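Putative calcium binding protein (PDB 3AKB) binds calcium ions through EF-hand loops and is thought to take part in calcium-mediated regulation in Streptomyces coelicolor. Local coordinates at residues Gly52-Ala55 with Leu56-Leu60; Phe92-Met95 with Ala96-Phe99. The protein carries 2 engineered substitutions. All coordinates share one frame; numbering follows the deposited sequence.

How the contacts relate
Contacts 1 and 2 lie along two helices packed against each other, 44-64 and 89-107, with centres 8 Å apart. They touch where side chains of 92-99 meet the other helix: F92 CZ lies 3.7 Å from L56 CD1, F99 CD1 3.7 Å from A53 N, and CE of the engineered M95 3.3 Å from G59 CA. Each helix leads into a calcium-binding EF-hand loop, the first starting at D65 and the second at D108. Contact 1 is closer to metal, with the W57 side chain about 7 Å from a bound calcium; in contact 2 the R97 side chain lies about 10 Å from that of the calcium ligand E153.

Contact 1: Gly52-Ala55 with Leu56-Leu60; sequences GAEA and LWQGL
Q58 leans back against E54, one helical turn before it. Starting at the root of the Q58 side chain, CB lies 3.7 Å from A55 O. CG then fits into the angle between the E54 backbone and side chain, 3.4 Å from E54 O and 3.3 Å from E54 OE2. The two side chains cross at a slant, with the carboxylate and amide planes 54° apart; the modelled amide is probably flipped, and with its N and O exchanged it may hydrogen-bond to E54 OE2. E54 gets there by a bend at chi2 (-84°), which swings its carboxylate along the helix toward Q58. With an alanine here instead of E54, the Q58 amide is likely to lose its polar neighbour and be freer to turn. This is the entering helix of the EF-hand whose loop begins at D65, and its regular i to i+4 bonds run through the turn, W57 N to A53 O being nearly straight (170°, 3.0 Å). W57 keeps its CB 3.4 Å from E54 O and sends the indole away from this turn, onto R23 and F26 of helix 23-37 and I72 of the short strand, about 5 Å from the side chains of calcium ligands D22 and D65.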
loop_
_atom_site.group_PDB
_atom_site.type_symbol
_atom_site.label_atom_id
_atom_site.label_comp_id
_atom_site.label_asym_id
_atom_site.label_seq_id
_atom_site.Cartn_x
_atom_site.Cartn_y
_atom_site.Cartn_z
ATOM N N GLY A 52 5.735 -6.278 7.687
ATOM C CA GLY A 52 4.426 -5.656 7.478
ATOM C C GLY A 52 3.849 -5.959 6.112
ATOM O O GLY A 52 2.652 -6.178 5.972
ATOM N N ALA A 53 4.717 -5.998 5.098
ATOM C CA ALA A 53 4.278 -6.298 3.740
ATOM C C ALA A 53 3.753 -7.723 3.662
ATOM O O ALA A 53 2.724 -7.965 3.021
ATOM C CB ALA A 53 5.419 -6.120 2.756
ATOM N N GLU A 54 4.424 -8.654 4.345
ATOM C CA GLU A 54 3.962 -10.059 4.357
ATOM C C GLU A 54 2.590 -10.169 5.041
ATOM O O GLU A 54 1.703 -10.928 4.584
ATOM C CB GLU A 54 4.993 -10.983 5.009
ATOM C CG GLU A 54 4.702 -12.491 4.798
ATOM C CD GLU A 54 3.714 -13.099 5.781
ATOM O OE1 GLU A 54 3.389 -12.452 6.792
ATOM O OE2 GLU A 54 3.263 -14.248 5.532
ATOM N N ALA A 55 2.422 -9.427 6.135
ATOM C CA ALA A 55 1.151 -9.451 6.852
ATOM C C ALA A 55 0.015 -8.885 5.988
ATOM O O ALA A 55 -1.108 -9.385 6.038
ATOM C CB ALA A 55 1.283 -8.675 8.152
ATOM N N LEU A 56 0.318 -7.863 5.198
ATOM C CA LEU A 56 -0.706 -7.284 4.321
ATOM C C LEU A 56 -1.076 -8.289 3.236
ATOM O O LEU A 56 -2.248 -8.432 2.916
ATOM C CB LEU A 56 -0.244 -5.955 3.727
ATOM C CG LEU A 56 -1.202 -5.186 2.806
ATOM C CD1 LEU A 56 -2.612 -5.125 3.381
ATOM C CD2 LEU A 56 -0.647 -3.790 2.603
ATOM N N TRP A 57 -0.076 -8.946 2.649
ATOM C CA TRP A 57 -0.335 -10.015 1.720
ATOM C C TRP A 57 -1.282 -11.052 2.325
ATOM O O TRP A 57 -2.256 -11.432 1.678
ATOM C CB TRP A 57 0.992 -10.675 1.297
ATOM C CG TRP A 57 0.788 -12.080 0.821
ATOM C CD1 TRP A 57 1.202 -13.228 1.450
ATOM C CD2 TRP A 57 0.091 -12.498 -0.371
ATOM N NE1 TRP A 57 0.831 -14.335 0.713
ATOM C CE2 TRP A 57 0.138 -13.916 -0.400
ATOM C CE3 TRP A 57 -0.560 -11.814 -1.417
ATOM C CZ2 TRP A 57 -0.434 -14.664 -1.444
ATOM C CZ3 TRP A 57 -1.147 -12.570 -2.444
ATOM C CH2 TRP A 57 -1.073 -13.977 -2.451
ATOM N N GLN A 58 -0.993 -11.518 3.542
ATOM C CA GLN A 58 -1.864 -12.530 4.168
ATOM C C GLN A 58 -3.267 -11.987 4.370
ATOM O O GLN A 58 -4.239 -12.724 4.216
ATOM C CB GLN A 58 -1.313 -13.034 5.496
ATOM C CG GLN A 58 0.018 -13.771 5.369
ATOM C CD GLN A 58 0.007 -15.041 4.490
ATOM O OE1 GLN A 58 1.072 -15.604 4.188
ATOM N NE2 GLN A 58 -1.175 -15.481 4.063
ATOM N N GLY A 59 -3.373 -10.702 4.682
ATOM C CA GLY A 59 -4.697 -10.090 4.859
ATOM C C GLY A 59 -5.466 -10.097 3.553
ATOM O O GLY A 59 -6.663 -10.390 3.522
ATOM N N LEU A 60 -4.788 -9.762 2.459
ATOM C CA LEU A 60 -5.486 -9.735 1.179
ATOM C C LEU A 60 -5.814 -11.138 0.690
ATOM O O LEU A 60 -6.933 -11.388 0.205
ATOM C CB LEU A 60 -4.680 -8.958 0.125
ATOM C CG LEU A 60 -5.388 -8.724 -1.210
ATOM C CD1 LEU A 60 -6.696 -7.941 -1.045
ATOM C CD2 LEU A 60 -4.473 -8.052 -2.210
#

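Contact 2: Phe92-Met95 with Ala96-Phe99; sequences FAEM and ARPF. Engineered in segment 92-95: M95 (natural residue Ile).
The E94 carboxylate and the R97 guanidinium meet edge to edge and nearly coplanar, their planes 23° apart. R97 grips side-on with two nitrogens: NE to E94 OE1 at 2.9 Å and NH2 to E94 OE2 at 2.8 Å, the latter almost straight (170°) and on the syn lone pair. The two side chains run alongside each other, and the R97 chain stays extended until its bend at chi3 (-76°), which turns NE and NH2 to face the carboxylate. This bidentate salt bridge fixes the rotation of both groups. Beneath it the helix is kinked. R97 N bonds to E94 O, three residues back, at 3.2 Å and from above the carbonyl plane; P98 has no N-H to give, and its CD packs 3.6 Å from O of the engineered M95. A water repairs the next link, donating to M95 O at 2.7 Å and accepting from F99 N at 2.9 Å. The remaining R97 nitrogen, NH1, makes a second salt bridge to E151, so the arginine joins its own helix to the start of helix 151-161. A93 touches V155 and A159 of that helix and A96 touches F158, while F92, A96 and F99 pack on helix 44-64.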
loop_
_atom_site.group_PDB
_atom_site.type_symbol
_atom_site.label_atom_id
_atom_site.label_comp_id
_atom_site.label_asym_id
_atom_site.label_seq_id
_atom_site.Cartn_x
_atom_site.Cartn_y
_atom_site.Cartn_z
ATOM N N PHE A 92 -9.768 -4.081 6.930
ATOM C CA PHE A 92 -8.671 -4.328 6.000
ATOM C C PHE A 92 -7.515 -3.356 6.246
ATOM O O PHE A 92 -6.359 -3.769 6.304
ATOM C CB PHE A 92 -9.119 -4.261 4.547
ATOM C CG PHE A 92 -8.003 -4.559 3.566
ATOM C CD1 PHE A 92 -7.417 -5.816 3.517
ATOM C CD2 PHE A 92 -7.558 -3.586 2.697
ATOM C CE1 PHE A 92 -6.395 -6.093 2.598
ATOM C CE2 PHE A 92 -6.527 -3.863 1.761
ATOM C CZ PHE A 92 -5.940 -5.117 1.735
ATOM N N ALA A 93 -7.837 -2.069 6.421
ATOM C CA ALA A 93 -6.813 -1.058 6.718
ATOM C C ALA A 93 -6.032 -1.384 7.983
ATOM O O ALA A 93 -4.823 -1.122 8.039
ATOM C CB ALA A 93 -7.432 0.321 6.817
ATOM N N GLU A 94 -6.698 -1.954 8.994
ATOM C CA GLU A 94 -5.984 -2.435 10.161
ATOM C C GLU A 94 -4.988 -3.548 9.853
ATOM O O GLU A 94 -3.931 -3.612 10.491
ATOM C CB GLU A 94 -6.929 -2.855 11.300
ATOM C CG GLU A 94 -7.674 -1.699 11.949
ATOM C CD GLU A 94 -6.757 -0.586 12.484
ATOM O OE1 GLU A 94 -5.711 -0.905 13.092
ATOM O OE2 GLU A 94 -7.085 0.605 12.268
ATOM N N MET A 95 -5.306 -4.424 8.899
ATOM C CA MET A 95 -4.350 -5.482 8.496
ATOM C C MET A 95 -3.125 -4.860 7.817
ATOM O O MET A 95 -2.029 -5.433 7.859
ATOM C CB MET A 95 -5.021 -6.522 7.588
ATOM C CG MET A 95 -6.156 -7.271 8.278
ATOM S SD MET A 95 -5.579 -8.641 9.308
ATOM C CE MET A 95 -5.135 -9.959 8.177
ATOM N N ALA A 96 -3.319 -3.674 7.239
ATOM C CA ALA A 96 -2.214 -2.903 6.614
ATOM C C ALA A 96 -1.428 -2.013 7.561
ATOM O O ALA A 96 -0.377 -1.462 7.166
ATOM C CB ALA A 96 -2.728 -2.047 5.471
ATOM N N ARG A 97 -1.933 -1.810 8.773
ATOM C CA ARG A 97 -1.312 -0.851 9.661
ATOM C C ARG A 97 0.174 -1.181 9.944
ATOM O O ARG A 97 0.991 -0.281 9.937
ATOM C CB ARG A 97 -2.089 -0.720 10.984
ATOM C CG ARG A 97 -1.636 0.477 11.782
ATOM C CD ARG A 97 -2.371 0.612 13.112
ATOM N NE ARG A 97 -3.721 1.134 12.906
ATOM C CZ ARG A 97 -4.043 2.417 12.858
ATOM N NH1 ARG A 97 -3.123 3.356 12.959
ATOM N NH2 ARG A 97 -5.309 2.758 12.696
ATOM N N PRO A 98 0.534 -2.461 10.188
ATOM C CA PRO A 98 1.980 -2.714 10.399
ATOM C C PRO A 98 2.843 -2.302 9.209
ATOM O O PRO A 98 3.911 -1.685 9.404
ATOM C CB PRO A 98 2.036 -4.232 10.636
ATOM C CG PRO A 98 0.649 -4.491 11.252
ATOM C CD PRO A 98 -0.277 -3.670 10.431
ATOM N N PHE A 99 2.372 -2.594 7.995
ATOM C CA PHE A 99 3.082 -2.141 6.795
ATOM C C PHE A 99 3.169 -0.612 6.745
ATOM O O PHE A 99 4.234 -0.040 6.507
ATOM C CB PHE A 99 2.399 -2.648 5.519
ATOM C CG PHE A 99 3.030 -2.124 4.247
ATOM C CD1 PHE A 99 4.269 -2.602 3.826
ATOM C CD2 PHE A 99 2.383 -1.154 3.480
ATOM C CE1 PHE A 99 4.861 -2.119 2.647
ATOM C CE2 PHE A 99 2.969 -0.678 2.299
ATOM C CZ PHE A 99 4.196 -1.163 1.890
HETATM O O HOH W 1 0.557 -4.794 7.374
#